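Local coordinates for protein chlorella virus DNA ligase-adenylate (Chlorella virus, PDB 1FVI) that probably seals nicks in DNA as an ATP-dependent ligase, and is captured here as its covalent adenylate intermediate, at residues A9-I14 / L184-F189; N13-Q18 / N142-L147; C21-K26 / E160-R165. The protein carries 1 engineered substitution. All coordinates share one frame; numbering follows the deposited sequence.

Contact 1 of 3, residues A9-I14 / L184-F189. With AMP (adenosine monophosphate), chain C; SO4 (sulfate ion), chain B.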
loop_
_atom_site.group_PDB
_atom_site.type_symbol
_atom_site.label_atom_id
_atom_site.label_comp_id
_atom_site.label_asym_id
_atom_site.label_seq_id
_atom_site.Cartn_x
_atom_site.Cartn_y
_atom_site.Cartn_z
ATOM N N ALA A 9 -12.657 10.445 1.354
ATOM C CA ALA A 9 -14.052 10.090 1.261
ATOM C C ALA A 9 -14.012 8.662 0.656
ATOM O O ALA A 9 -12.998 8.235 0.088
ATOM C CB ALA A 9 -14.777 11.056 0.333
ATOM N N THR A 10 -15.085 7.905 0.815
ATOM C CA THR A 10 -15.121 6.558 0.266
ATOM C C THR A 10 -15.745 6.519 -1.131
ATOM O O THR A 10 -16.781 7.158 -1.391
ATOM C CB THR A 10 -15.875 5.611 1.208
ATOM O OG1 THR A 10 -15.183 5.565 2.456
ATOM C CG2 THR A 10 -15.972 4.187 0.615
ATOM N N LEU A 11 -15.070 5.812 -2.037
ATOM C CA LEU A 11 -15.547 5.641 -3.407
ATOM C C LEU A 11 -16.350 4.346 -3.391
ATOM O O LEU A 11 -15.796 3.282 -3.133
ATOM C CB LEU A 11 -14.362 5.523 -4.374
ATOM C CG LEU A 11 -14.531 5.341 -5.893
ATOM C CD1 LEU A 11 -14.910 3.909 -6.239
ATOM C CD2 LEU A 11 -15.529 6.342 -6.460
ATOM N N GLU A 12 -17.658 4.448 -3.605
ATOM C CA GLU A 12 -18.518 3.273 -3.604
ATOM C C GLU A 12 -18.786 2.834 -5.037
ATOM O O GLU A 12 -18.722 1.646 -5.356
ATOM C CB GLU A 12 -19.836 3.556 -2.866
ATOM C CG GLU A 12 -19.689 3.782 -1.350
ATOM C CD GLU A 12 -19.830 5.248 -0.909
ATOM O OE1 GLU A 12 -20.376 5.473 0.198
ATOM O OE2 GLU A 12 -19.392 6.168 -1.647
ATOM N N ASN A 13 -19.084 3.793 -5.904
ATOM C CA ASN A 13 -19.342 3.489 -7.308
ATOM C C ASN A 13 -18.114 3.902 -8.127
ATOM O O ASN A 13 -17.780 5.094 -8.229
ATOM C CB ASN A 13 -20.609 4.227 -7.783
ATOM C CG ASN A 13 -20.851 4.112 -9.294
ATOM O OD1 ASN A 13 -20.252 3.278 -9.982
ATOM N ND2 ASN A 13 -21.735 4.958 -9.811
ATOM N N ILE A 14 -17.430 2.906 -8.686
ATOM C CA ILE A 14 -16.244 3.155 -9.495
ATOM C C ILE A 14 -16.536 4.083 -10.675
ATOM O O ILE A 14 -15.641 4.780 -11.159
ATOM C CB ILE A 14 -15.592 1.834 -10.002
ATOM C CG1 ILE A 14 -14.159 2.111 -10.442
ATOM C CG2 ILE A 14 -16.381 1.238 -11.179
ATOM C CD1 ILE A 14 -13.414 0.876 -10.872
ATOM N N LEU A 184 -9.676 10.001 -2.230
ATOM C CA LEU A 184 -10.703 8.967 -2.165
ATOM C C LEU A 184 -10.112 7.579 -1.925
ATOM O O LEU A 184 -9.045 7.243 -2.442
ATOM C CB LEU A 184 -11.514 8.926 -3.476
ATOM C CG LEU A 184 -12.101 10.205 -4.101
ATOM C CD1 LEU A 184 -12.743 9.842 -5.435
ATOM C CD2 LEU A 184 -13.111 10.875 -3.180
ATOM N N LYS A 185 -10.803 6.776 -1.124
ATOM C CA LYS A 185 -10.349 5.417 -0.874
ATOM C C LYS A 185 -11.247 4.422 -1.607
ATOM O O LYS A 185 -12.480 4.553 -1.639
ATOM C CB LYS A 185 -10.190 5.102 0.626
ATOM C CG LYS A 185 -11.300 5.489 1.550
ATOM C CD LYS A 185 -10.825 5.341 2.989
ATOM C CE LYS A 185 -11.969 5.379 3.972
ATOM N NZ LYS A 185 -11.520 5.041 5.351
ATOM N N MET A 186 -10.595 3.461 -2.248
ATOM C CA MET A 186 -11.280 2.470 -3.044
ATOM C C MET A 186 -10.903 1.030 -2.743
ATOM O O MET A 186 -9.743 0.661 -2.742
ATOM C CB MET A 186 -11.026 2.757 -4.523
ATOM C CG MET A 186 -11.520 1.668 -5.449
ATOM S SD MET A 186 -11.146 1.974 -7.154
ATOM C CE MET A 186 -9.722 1.065 -7.307
ATOM N N LYS A 187 -11.919 0.235 -2.460
ATOM C CA LYS A 187 -11.758 -1.184 -2.197
ATOM C C LYS A 187 -12.914 -1.817 -2.975
ATOM O O LYS A 187 -13.990 -2.062 -2.446
ATOM C CB LYS A 187 -11.813 -1.466 -0.688
ATOM C CG LYS A 187 -10.589 -0.924 0.074
ATOM C CD LYS A 187 -10.798 -0.894 1.579
ATOM C CE LYS A 187 -10.876 -2.281 2.176
ATOM N NZ LYS A 187 -11.123 -2.233 3.649
ATOM N N GLN A 188 -12.696 -1.963 -4.276
ATOM C CA GLN A 188 -13.703 -2.503 -5.165
ATOM C C GLN A 188 -13.684 -4.020 -5.300
ATOM O O GLN A 188 -14.668 -4.596 -5.751
ATOM C CB GLN A 188 -13.598 -1.839 -6.538
ATOM C CG GLN A 188 -13.937 -0.346 -6.547
ATOM C CD GLN A 188 -15.429 -0.055 -6.412
ATOM O OE1 GLN A 188 -16.238 -0.516 -7.213
ATOM N NE2 GLN A 188 -15.790 0.737 -5.420
ATOM N N PHE A 189 -12.586 -4.667 -4.904
ATOM C CA PHE A 189 -12.497 -6.127 -4.998
ATOM C C PHE A 189 -13.258 -6.789 -3.861
ATOM O O PHE A 189 -13.338 -6.244 -2.758
ATOM C CB PHE A 189 -11.048 -6.631 -5.048
ATOM C CG PHE A 189 -10.413 -6.530 -6.403
ATOM C CD1 PHE A 189 -10.699 -5.465 -7.243
ATOM C CD2 PHE A 189 -9.467 -7.464 -6.811
ATOM C CE1 PHE A 189 -10.048 -5.323 -8.466
ATOM C CE2 PHE A 189 -8.801 -7.331 -8.049
ATOM C CZ PHE A 189 -9.091 -6.262 -8.869
HETATM P P AMP C . -8.797 2.447 5.041
HETATM O O1P AMP C . -10.243 2.627 5.145
HETATM O O3P AMP C . -8.503 1.864 6.485
HETATM O "O5'" AMP C . -8.102 3.781 5.092
HETATM C "C5'" AMP C . -6.595 3.847 5.173
HETATM C "C4'" AMP C . -6.095 5.077 5.898
HETATM O "O4'" AMP C . -4.718 5.219 5.538
HETATM C "C3'" AMP C . -6.802 6.385 5.474
HETATM O "O3'" AMP C . -7.033 7.303 6.543
HETATM C "C2'" AMP C . -5.851 7.035 4.529
HETATM O "O2'" AMP C . -5.962 8.451 4.616
HETATM C "C1'" AMP C . -4.477 6.452 4.904
HETATM N N9 AMP C . -3.677 6.206 3.719
HETATM C C8 AMP C . -3.043 5.015 3.446
HETATM N N7 AMP C . -2.405 5.087 2.312
HETATM C C5 AMP C . -2.609 6.359 1.797
HETATM C C6 AMP C . -2.181 7.009 0.629
HETATM N N6 AMP C . -1.401 6.407 -0.299
HETATM N N1 AMP C . -2.592 8.280 0.469
HETATM C C2 AMP C . -3.351 8.856 1.374
HETATM N N3 AMP C . -3.830 8.365 2.520
HETATM C C4 AMP C . -3.430 7.074 2.713
HETATM S S SO4 B . -10.102 6.727 8.174
HETATM O O1 SO4 B . -10.528 7.743 9.130
HETATM O O2 SO4 B . -10.397 7.166 6.768
HETATM O O3 SO4 B . -10.789 5.358 8.419
HETATM O O4 SO4 B . -8.608 6.460 8.343
HETATM O O HOH W 1 -14.554 0.879 -2.900
HETATM O O HOH W 2 -18.774 0.204 -8.191
#
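Leu184 lies beside Ala9 in parallel register, and both side chains leave the same face of the sheet. Its CG stands anti to the carbonyl carbon, and the methyl CD2 comes to 3.9 Å from Ala9 CB.

The backbone N and O of Lys185 both bond the neighbouring segment 9-14, on either side of Thr10. Its N donates to Ala9 O at 2.9 Å, nearly along the C=O axis. Its O accepts from Leu11 N in the carbonyl plane, with 168° at the hydrogen. Strand 9-10 is thereby fixed as an outermost strand of the mixed sheet that carries the AMP site. Residues 184-189 fit nucleotidyltransferase motif V, whose lysines serve the nucleotide; here Lys185 does so. Lys185 CG takes the crowded position between N and the carbonyl carbon (chi1 47°), and the chain is extended beyond it. It crosses Thr10 obliquely, with CE 3.6 Å from Thr10 OG1. Lys185 NZ donates hydrogen bonds to AMP O1P at 2.7 Å and to O2 of a sulfate ion, probably from the crystallisation liquor, at 2.8 Å. The AMP phosphate would favour the charged ammonium. Arg41 also holds the sulfate.

Met186 has CG anti to the backbone N and sets it 4.1 Å from Leu11 CD1.

Lys187 donates its backbone N to a water that also bonds Leu11 O and Gln188 NE2.

Gln188 bends at chi2 and crosses Leu11 at about a right angle, with NE2 3.4 Å from Leu11 CD1. Its NE2 donates to Glu12 O at 3.1 Å. The bond is straight (170°) and lies in the Gln188 amide plane, but it meets the Glu12 carbonyl from above its plane. A second water bridges Gln188 OE1, Glu12 O and Ile14 N. The backbone N atoms of Gln188 and Phe189 donate hydrogen bonds to the Glu151 carboxylate.

Contact 2 of 3, residues N13-Q18 / N142-L147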
loop_
_atom_site.group_PDB
_atom_site.type_symbol
_atom_site.label_atom_id
_atom_site.label_comp_id
_atom_site.label_asym_id
_atom_site.label_seq_id
_atom_site.Cartn_x
_atom_site.Cartn_y
_atom_site.Cartn_z
ATOM N N ASN A 13 -19.084 3.793 -5.904
ATOM C CA ASN A 13 -19.342 3.489 -7.308
ATOM C C ASN A 13 -18.114 3.902 -8.127
ATOM O O ASN A 13 -17.780 5.094 -8.229
ATOM C CB ASN A 13 -20.609 4.227 -7.783
ATOM C CG ASN A 13 -20.851 4.112 -9.294
ATOM O OD1 ASN A 13 -20.252 3.278 -9.982
ATOM N ND2 ASN A 13 -21.735 4.958 -9.811
ATOM N N ILE A 14 -17.430 2.906 -8.686
ATOM C CA ILE A 14 -16.244 3.155 -9.495
ATOM C C ILE A 14 -16.536 4.083 -10.675
ATOM O O ILE A 14 -15.641 4.780 -11.159
ATOM C CB ILE A 14 -15.592 1.834 -10.002
ATOM C CG1 ILE A 14 -14.159 2.111 -10.442
ATOM C CG2 ILE A 14 -16.381 1.238 -11.179
ATOM C CD1 ILE A 14 -13.414 0.876 -10.872
ATOM N N GLU A 15 -17.790 4.130 -11.118
ATOM C CA GLU A 15 -18.130 5.001 -12.228
ATOM C C GLU A 15 -18.149 6.479 -11.805
ATOM O O GLU A 15 -18.240 7.368 -12.656
ATOM C CB GLU A 15 -19.439 4.570 -12.875
ATOM C CG GLU A 15 -19.409 3.126 -13.363
ATOM C CD GLU A 15 -20.400 2.837 -14.491
ATOM O OE1 GLU A 15 -21.149 3.755 -14.909
ATOM O OE2 GLU A 15 -20.415 1.681 -14.974
ATOM N N ASP A 16 -17.985 6.728 -10.502
ATOM C CA ASP A 16 -17.954 8.092 -9.964
ATOM C C ASP A 16 -16.601 8.776 -10.148
ATOM O O ASP A 16 -16.515 10.004 -10.072
ATOM C CB ASP A 16 -18.279 8.107 -8.461
ATOM C CG ASP A 16 -19.782 8.084 -8.166
ATOM O OD1 ASP A 16 -20.586 8.575 -8.989
ATOM O OD2 ASP A 16 -20.158 7.599 -7.079
ATOM N N VAL A 17 -15.556 7.986 -10.402
ATOM C CA VAL A 17 -14.191 8.507 -10.542
ATOM C C VAL A 17 -13.995 9.423 -11.732
ATOM O O VAL A 17 -14.355 9.072 -12.843
ATOM C CB VAL A 17 -13.154 7.362 -10.617
ATOM C CG1 VAL A 17 -11.756 7.907 -10.839
ATOM C CG2 VAL A 17 -13.159 6.564 -9.330
ATOM N N GLN A 18 -13.484 10.624 -11.476
ATOM C CA GLN A 18 -13.193 11.586 -12.538
ATOM C C GLN A 18 -11.881 11.038 -13.074
ATOM O O GLN A 18 -10.837 11.111 -12.411
ATOM C CB GLN A 18 -13.070 12.975 -11.935
ATOM C CG GLN A 18 -14.376 13.433 -11.280
ATOM C CD GLN A 18 -15.555 13.451 -12.262
ATOM O OE1 GLN A 18 -16.654 13.003 -11.937
ATOM N NE2 GLN A 18 -15.321 13.965 -13.470
ATOM N N ASN A 142 -6.292 6.245 -16.465
ATOM C CA ASN A 142 -7.146 6.902 -17.442
ATOM C C ASN A 142 -8.552 6.381 -17.588
ATOM O O ASN A 142 -9.414 7.081 -18.124
ATOM C CB ASN A 142 -6.474 6.868 -18.807
ATOM C CG ASN A 142 -5.203 7.679 -18.850
ATOM O OD1 ASN A 142 -5.135 8.794 -18.321
ATOM N ND2 ASN A 142 -4.188 7.130 -19.484
ATOM N N ASN A 143 -8.778 5.143 -17.157
ATOM C CA ASN A 143 -10.099 4.518 -17.277
ATOM C C ASN A 143 -10.360 3.461 -16.188
ATOM O O ASN A 143 -9.461 3.114 -15.402
ATOM C CB ASN A 143 -10.300 3.919 -18.694
ATOM C CG ASN A 143 -9.195 2.937 -19.095
ATOM O OD1 ASN A 143 -8.418 3.191 -20.024
ATOM N ND2 ASN A 143 -9.115 1.826 -18.389
ATOM N N ILE A 144 -11.600 2.970 -16.141
ATOM C CA ILE A 144 -12.016 1.965 -15.154
ATOM C C ILE A 144 -11.201 0.656 -15.197
ATOM O O ILE A 144 -10.853 0.103 -14.158
ATOM C CB ILE A 144 -13.543 1.686 -15.281
ATOM C CG1 ILE A 144 -14.316 2.922 -14.810
ATOM C CG2 ILE A 144 -13.934 0.397 -14.523
ATOM C CD1 ILE A 144 -15.783 2.845 -14.992
ATOM N N THR A 145 -10.889 0.183 -16.396
ATOM C CA THR A 145 -10.101 -1.031 -16.567
ATOM C C THR A 145 -8.743 -0.829 -15.919
ATOM O O THR A 145 -8.252 -1.704 -15.204
ATOM C CB THR A 145 -9.894 -1.324 -18.049
ATOM O OG1 THR A 145 -11.146 -1.179 -18.726
ATOM C CG2 THR A 145 -9.354 -2.737 -18.255
ATOM N N GLU A 146 -8.151 0.337 -16.159
ATOM C CA GLU A 146 -6.863 0.669 -15.569
ATOM C C GLU A 146 -6.926 0.759 -14.043
ATOM O O GLU A 146 -5.988 0.332 -13.355
ATOM C CB GLU A 146 -6.309 1.953 -16.173
ATOM C CG GLU A 146 -5.638 1.734 -17.536
ATOM C CD GLU A 146 -4.937 2.975 -18.072
ATOM O OE1 GLU A 146 -4.789 3.961 -17.331
ATOM O OE2 GLU A 146 -4.539 2.971 -19.250
ATOM N N LEU A 147 -8.036 1.284 -13.520
ATOM C CA LEU A 147 -8.242 1.402 -12.071
ATOM C C LEU A 147 -8.292 0.015 -11.406
ATOM O O LEU A 147 -7.608 -0.238 -10.415
ATOM C CB LEU A 147 -9.544 2.162 -11.765
ATOM C CG LEU A 147 -9.482 3.360 -10.803
ATOM C CD1 LEU A 147 -10.855 3.626 -10.205
ATOM C CD2 LEU A 147 -8.483 3.122 -9.705
#
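An Asx turn leads into a short 3-10 segment here, which packs on the first turn of helix 144-156. Asn13 OD1 accepts from Glu15 N at 2.8 Å, with the donor well above the plane of the side-chain carbonyl. A backbone bond from Asp16 N to Asn13 O then closes the first 3-10 turn. Residues 14-17 present Ile14 and Val17 to the helix.

Ile14 inserts its longer branch between Ile144 and Leu147. Its CG1 is anti to the backbone N (chi1 -162°), which sends CD1 toward both. Its CD1 lies 3.7 Å from Ile144 CG2, and the two side chains cross obliquely. Its CG1 lies 3.6 Å from Leu147 CD1, where the chains slide past each other in opposite directions. The same Leu147 methyl is met by Val17 CG2 at 3.8 Å, tip to tip. Leu147 CD1 thus touches both hydrophobic residues. At the more exposed margin, Glu15 CG rests 4.0 Å from Ile144 CD1, so only the aliphatic part of the glutamate takes part.

Asn143 sits at the N-cap position of the helix. Just before it, Asn142 N donates to Glu146 OE1, which ties the entry to the first turn. Leu147 and Val17 continue inward to Val162 and Ile164 of strand 162-165.

No hydrogen bond joins the two segments. Apolar contact between Ile14, Ile144, Leu147 and Val17 carries it, with Ile144 partly exposed at its rim.

Contact 3 of 3, residues C21-K26 / E160-R165. With AMP (adenosine monophosphate), chain C.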
loop_
_atom_site.group_PDB
_atom_site.type_symbol
_atom_site.label_atom_id
_atom_site.label_comp_id
_atom_site.label_asym_id
_atom_site.label_seq_id
_atom_site.Cartn_x
_atom_site.Cartn_y
_atom_site.Cartn_z
ATOM N N CYS A 21 -6.956 10.584 -13.265
ATOM C CA CYS A 21 -6.711 10.617 -11.817
ATOM C C CYS A 21 -5.352 10.004 -11.443
ATOM O O CYS A 21 -4.767 9.260 -12.224
ATOM C CB CYS A 21 -7.856 9.923 -11.036
ATOM S SG CYS A 21 -7.897 8.091 -11.091
ATOM N N LEU A 22 -4.849 10.392 -10.272
ATOM C CA LEU A 22 -3.573 9.929 -9.739
ATOM C C LEU A 22 -3.731 8.963 -8.561
ATOM O O LEU A 22 -4.161 9.346 -7.476
ATOM C CB LEU A 22 -2.719 11.137 -9.341
ATOM C CG LEU A 22 -2.373 12.054 -10.525
ATOM C CD1 LEU A 22 -1.686 13.334 -10.040
ATOM C CD2 LEU A 22 -1.474 11.305 -11.501
ATOM N N ALA A 23 -3.299 7.720 -8.751
ATOM C CA ALA A 23 -3.467 6.716 -7.706
ATOM C C ALA A 23 -2.220 6.241 -6.976
ATOM O O ALA A 23 -1.117 6.276 -7.509
ATOM C CB ALA A 23 -4.234 5.508 -8.273
ATOM N N THR A 24 -2.415 5.823 -5.729
ATOM C CA THR A 24 -1.343 5.289 -4.902
ATOM C C THR A 24 -1.954 4.127 -4.122
ATOM O O THR A 24 -3.176 3.941 -4.138
ATOM C CB THR A 24 -0.728 6.346 -3.921
ATOM O OG1 THR A 24 -1.766 6.981 -3.166
ATOM C CG2 THR A 24 0.118 7.394 -4.680
ATOM N N PRO A 25 -1.111 3.281 -3.502
ATOM C CA PRO A 25 -1.623 2.143 -2.736
ATOM C C PRO A 25 -2.131 2.501 -1.354
ATOM O O PRO A 25 -1.554 3.344 -0.663
ATOM C CB PRO A 25 -0.414 1.221 -2.654
ATOM C CG PRO A 25 0.716 2.177 -2.585
ATOM C CD PRO A 25 0.354 3.198 -3.639
ATOM N N LYS A 26 -3.249 1.889 -0.976
ATOM C CA LYS A 26 -3.820 2.112 0.344
ATOM C C LYS A 26 -2.938 1.339 1.347
ATOM O O LYS A 26 -2.905 0.106 1.358
ATOM C CB LYS A 26 -5.273 1.622 0.385
ATOM C CG LYS A 26 -6.101 2.038 1.609
ATOM C CD LYS A 26 -7.537 1.564 1.424
ATOM C CE LYS A 26 -8.521 2.137 2.452
ATOM N NZ LYS A 26 -8.263 1.729 3.872
ATOM N N GLU A 160 -3.905 -2.635 0.969
ATOM C CA GLU A 160 -5.349 -2.717 1.247
ATOM C C GLU A 160 -6.290 -2.444 0.080
ATOM O O GLU A 160 -7.408 -2.943 0.048
ATOM C CB GLU A 160 -5.732 -1.728 2.370
ATOM C CG GLU A 160 -5.108 -1.972 3.734
ATOM C CD GLU A 160 -5.517 -3.303 4.329
ATOM O OE1 GLU A 160 -4.727 -4.274 4.236
ATOM O OE2 GLU A 160 -6.627 -3.381 4.894
ATOM N N GLY A 161 -5.873 -1.577 -0.823
ATOM C CA GLY A 161 -6.715 -1.206 -1.936
ATOM C C GLY A 161 -6.039 0.007 -2.510
ATOM O O GLY A 161 -4.814 0.120 -2.399
ATOM N N VAL A 162 -6.806 0.945 -3.059
ATOM C CA VAL A 162 -6.202 2.140 -3.659
ATOM C C VAL A 162 -6.710 3.500 -3.194
ATOM O O VAL A 162 -7.846 3.652 -2.722
ATOM C CB VAL A 162 -6.132 2.050 -5.247
ATOM C CG1 VAL A 162 -6.677 0.704 -5.763
ATOM C CG2 VAL A 162 -6.806 3.224 -5.926
ATOM N N MET A 163 -5.804 4.468 -3.243
ATOM C CA MET A 163 -6.108 5.849 -2.871
ATOM C C MET A 163 -6.085 6.684 -4.150
ATOM O O MET A 163 -5.101 6.669 -4.885
ATOM C CB MET A 163 -5.096 6.381 -1.850
ATOM C CG MET A 163 -5.046 5.562 -0.560
ATOM S SD MET A 163 -6.604 5.449 0.331
ATOM C CE MET A 163 -6.826 7.161 0.895
ATOM N N ILE A 164 -7.184 7.396 -4.397
ATOM C CA ILE A 164 -7.379 8.239 -5.586
ATOM C C ILE A 164 -7.334 9.763 -5.314
ATOM O O ILE A 164 -7.968 10.269 -4.379
ATOM C CB ILE A 164 -8.747 7.917 -6.243
ATOM C CG1 ILE A 164 -8.845 6.416 -6.532
ATOM C CG2 ILE A 164 -8.906 8.698 -7.537
ATOM C CD1 ILE A 164 -10.251 5.917 -6.748
ATOM N N ARG A 165 -6.624 10.486 -6.178
ATOM C CA ARG A 165 -6.510 11.934 -6.048
ATOM C C ARG A 165 -6.604 12.675 -7.373
ATOM O O ARG A 165 -6.058 12.232 -8.396
ATOM C CB ARG A 165 -5.173 12.322 -5.408
ATOM C CG ARG A 165 -4.910 11.780 -4.016
ATOM C CD ARG A 165 -4.185 12.818 -3.182
ATOM N NE ARG A 165 -3.306 12.230 -2.175
ATOM C CZ ARG A 165 -2.640 12.935 -1.257
ATOM N NH1 ARG A 165 -2.760 14.258 -1.191
ATOM N NH2 ARG A 165 -1.779 12.329 -0.452
HETATM P P AMP C . -8.797 2.447 5.041
HETATM O O1P AMP C . -10.243 2.627 5.145
HETATM O O3P AMP C . -8.503 1.864 6.485
HETATM O "O5'" AMP C . -8.102 3.781 5.092
HETATM C "C5'" AMP C . -6.595 3.847 5.173
HETATM C "C4'" AMP C . -6.095 5.077 5.898
HETATM O "O4'" AMP C . -4.718 5.219 5.538
HETATM C "C3'" AMP C . -6.802 6.385 5.474
HETATM O "O3'" AMP C . -7.033 7.303 6.543
HETATM C "C2'" AMP C . -5.851 7.035 4.529
HETATM O "O2'" AMP C . -5.962 8.451 4.616
HETATM C "C1'" AMP C . -4.477 6.452 4.904
HETATM N N9 AMP C . -3.677 6.206 3.719
HETATM C C8 AMP C . -3.043 5.015 3.446
HETATM N N7 AMP C . -2.405 5.087 2.312
HETATM C C5 AMP C . -2.609 6.359 1.797
HETATM C C6 AMP C . -2.181 7.009 0.629
HETATM N N6 AMP C . -1.401 6.407 -0.299
HETATM N N1 AMP C . -2.592 8.280 0.469
HETATM C C2 AMP C . -3.351 8.856 1.374
HETATM N N3 AMP C . -3.830 8.365 2.520
HETATM C C4 AMP C . -3.430 7.074 2.713
HETATM O O HOH W 3 -2.819 9.047 -4.987
HETATM O O HOH W 4 -8.289 -1.583 4.679
#
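Six backbone hydrogen bonds join these antiparallel segments, from Leu22 and Arg165 at one end to Lys26 and Glu160 at the other. Thr24 and Met163 form a hydrogen-bonded pair at the middle. Met163 N gives the straightest bond, 2.8 Å to Thr24 O with 176° at the hydrogen.

The buried part is tight. On one face Cys21 SG packs 3.7 Å from Ile164 CG2, and Ala23 CB looks onto Val162 CG2. On the other face AMP is held. Adenine N6 donates to Thr24 OG1 at 2.9 Å and to Pro25 O at 3.1 Å. Met163 bends at chi2 and chi3. Its CG lies over the face of the purine, 3.4 Å from AMP C6, while its SD touches Lys26 CG at 3.7 Å. A water bridges Leu22 O, Thr24 OG1 and Met163 O. The guanidinium of Arg165 turns away to a salt bridge with Asp98. Lys26 is buried too. It has CG anti to the backbone N, runs extended, then bends at chi4 (-64°) to bring NZ to the phosphate. There NZ is bonded covalently to AMP P.

Only the carboxylate of Glu160 is loose. Glu160 is partly exposed and crosses Lys26 obliquely, touching it through CB, but its carboxylate leads away. A water bonded to Glu160 OE2 at 2.5 Å reaches Lys26 NZ only weakly.

This is the adenylation site of the nucleotidyltransferase fold: the first conserved motif brings the nucleophilic lysine, and the fourth brings the strand that runs beside it under the nucleotide.

Overall arrangement
From the N terminus, strand 9-10 meets strand 184-186 in contact 1, which closes the longest loop of the three. The next residues, 13-18, pack on the start of helix 144-156 in contact 2, sharing Asn13 and Ile14 with contact 1. The chain then enters strand 21-25, whose partner 162-165 in contact 3 lies within the span of contact 1. Contacts 2 and 3 cross, since their segments alternate along the chain. Strands 162-165 and 184-186 are neighbours, so contacts 1 and 3 lie in one sheet and both reach AMP. Contact 2 packs beside that sheet, with Leu147 touching Met186 and Val162.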